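PDB 2QSB: UPF0147 protein Ta0600 from Thermoplasma acidophilum DSM 1728, which is of unknown function but folds as a compact four-helix bundle that represents the uncharacterised UPF0147 family. Local coordinates for residues Asn13-Leu18 with Tyr79-Lys84. Numbering follows the deposited sequence.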
# COMPACT_ATOMS: atom_id res chain seq x y z
N ASN A 13 6.26 2.63 8.96
CA ASN A 13 6.39 4.05 8.67
C ASN A 13 6.60 4.31 7.18
O ASN A 13 6.02 5.23 6.61
CB ASN A 13 7.58 4.66 9.40
CG ASN A 13 7.40 4.70 10.89
OD1 ASN A 13 6.28 4.62 11.40
ND2 ASN A 13 8.52 4.84 11.61
N GLU A 14 7.47 3.51 6.56
CA GLU A 14 7.73 3.66 5.13
C GLU A 14 6.49 3.35 4.31
O GLU A 14 6.19 4.08 3.36
CB GLU A 14 8.90 2.73 4.75
CG GLU A 14 10.24 3.15 5.34
CD GLU A 14 11.30 2.06 5.39
OE1 GLU A 14 11.08 0.88 5.02
OE2 GLU A 14 12.40 2.41 5.85
N VAL A 15 5.75 2.30 4.68
CA VAL A 15 4.53 1.96 3.95
C VAL A 15 3.53 3.12 4.03
O VAL A 15 2.91 3.46 3.02
CB VAL A 15 3.93 0.64 4.49
CG1 VAL A 15 2.50 0.44 4.02
CG2 VAL A 15 4.82 -0.54 4.07
N MSE A 16 3.36 3.71 5.22
CA MSE A 16 2.40 4.82 5.34
C MSE A 16 2.80 6.00 4.49
O MSE A 16 1.96 6.60 3.82
CB MSE A 16 2.26 5.20 6.81
CG MSE A 16 1.48 4.18 7.65
SE MSE A 16 -0.41 3.95 7.14
CE MSE A 16 -0.96 5.73 7.50
N TYR A 17 4.09 6.34 4.51
CA TYR A 17 4.58 7.46 3.71
C TYR A 17 4.40 7.17 2.22
O TYR A 17 3.89 8.01 1.46
CB TYR A 17 6.07 7.68 4.02
CG TYR A 17 6.72 8.60 3.03
CD1 TYR A 17 6.43 9.97 3.01
CD2 TYR A 17 7.57 8.10 2.06
CE1 TYR A 17 7.02 10.81 2.06
CE2 TYR A 17 8.16 8.92 1.13
CZ TYR A 17 7.88 10.26 1.13
OH TYR A 17 8.46 11.06 0.17
N LEU A 18 4.77 5.96 1.78
CA LEU A 18 4.68 5.64 0.37
C LEU A 18 3.22 5.57 -0.09
O LEU A 18 2.92 5.98 -1.22
CB LEU A 18 5.40 4.32 0.07
CG LEU A 18 6.93 4.36 0.23
CD1 LEU A 18 7.48 2.94 0.11
CD2 LEU A 18 7.60 5.28 -0.80
N TYR A 79 4.60 -2.40 -6.14
CA TYR A 79 5.44 -3.51 -5.71
C TYR A 79 6.35 -3.15 -4.55
O TYR A 79 6.61 -3.99 -3.69
CB TYR A 79 6.26 -4.07 -6.86
CG TYR A 79 5.46 -4.82 -7.88
CD1 TYR A 79 4.54 -5.80 -7.51
CD2 TYR A 79 5.68 -4.59 -9.24
CE1 TYR A 79 3.80 -6.50 -8.47
CE2 TYR A 79 4.97 -5.30 -10.20
CZ TYR A 79 4.04 -6.25 -9.81
OH TYR A 79 3.33 -6.95 -10.77
N THR A 80 6.84 -1.91 -4.50
CA THR A 80 7.67 -1.48 -3.37
C THR A 80 6.88 -1.56 -2.06
O THR A 80 7.37 -2.10 -1.05
CB THR A 80 8.14 -0.04 -3.63
OG1 THR A 80 8.91 -0.03 -4.83
CG2 THR A 80 8.98 0.51 -2.48
N ILE A 81 5.64 -1.06 -2.07
CA ILE A 81 4.80 -1.10 -0.88
C ILE A 81 4.45 -2.55 -0.51
O ILE A 81 4.55 -2.94 0.67
CB ILE A 81 3.55 -0.24 -1.08
CG1 ILE A 81 3.93 1.23 -1.25
CG2 ILE A 81 2.61 -0.41 0.10
CD1 ILE A 81 2.84 2.07 -1.91
N ILE A 82 4.04 -3.33 -1.51
CA ILE A 82 3.73 -4.74 -1.28
C ILE A 82 4.93 -5.44 -0.63
O ILE A 82 4.75 -6.21 0.31
CB ILE A 82 3.38 -5.42 -2.60
CG1 ILE A 82 1.99 -4.97 -3.07
CG2 ILE A 82 3.49 -6.95 -2.51
CD1 ILE A 82 1.66 -5.32 -4.52
N SER A 83 6.13 -5.14 -1.12
CA SER A 83 7.34 -5.81 -0.64
C SER A 83 7.66 -5.52 0.83
O SER A 83 8.17 -6.38 1.55
CB SER A 83 8.51 -5.42 -1.53
OG SER A 83 8.30 -5.91 -2.84
N LYS A 84 7.34 -4.31 1.27
CA LYS A 84 7.52 -3.93 2.66
C LYS A 84 6.44 -4.54 3.53
O LYS A 84 6.72 -5.00 4.64
CB LYS A 84 7.55 -2.40 2.78
CG LYS A 84 8.79 -1.79 2.14
CD LYS A 84 8.81 -0.29 2.29
CE LYS A 84 10.00 0.39 1.66
NZ LYS A 84 11.29 0.07 2.36
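The first and last helices of the four-helix bundle, 6-23 and 72-88, pack antiparallel here, their local axes 9.5 Å apart and 156° between their directions. V15 and I81 have the nearest CA atoms of the two segments, 5.7 Å apart, and their side chains cross obliquely on the inner side, CG1 of V15 resting 4.0 Å from CG2 of I81; each of these methyls is anti to its own backbone N. The other branch of I81 reaches L18, with CG1 of I81 3.7 Å from CB of L18 and CD1 of I81 beside the same carbon. Deeper in the bundle, V15 also touches L43 of helix 30-43, and I81 touches L61 of helix 50-65, so this pair joins the interface to the common core.

K84 carries the outer side. Its CB packs 3.5 Å from CG2 of V15, and its chain, extended as far as CE, crosses the E14 side chain at about a right angle, CD and CE passing CB of E14, until a bend at the last torsion (chi4 -68°) brings the amine up to the carboxylate. NZ of K84 donates a hydrogen bond of 2.8 Å to OE1 of E14, a salt bridge in which the amine comes to OE1 from above the carboxylate plane, 57° out of it. CD1 of L18 reaches across to CE of K84 and to CG2 of T80, 3.9 Å from each. An alanine in place of K84 lacks the amine and outer methylenes, which would probably leave the E14 carboxylate less firmly held and CD1 of L18 less well packed. Charge pairing at the partly exposed margin thus adjoins apolar packing inside, and the lysine serves both, its amine probably helping to offset the E14 charge.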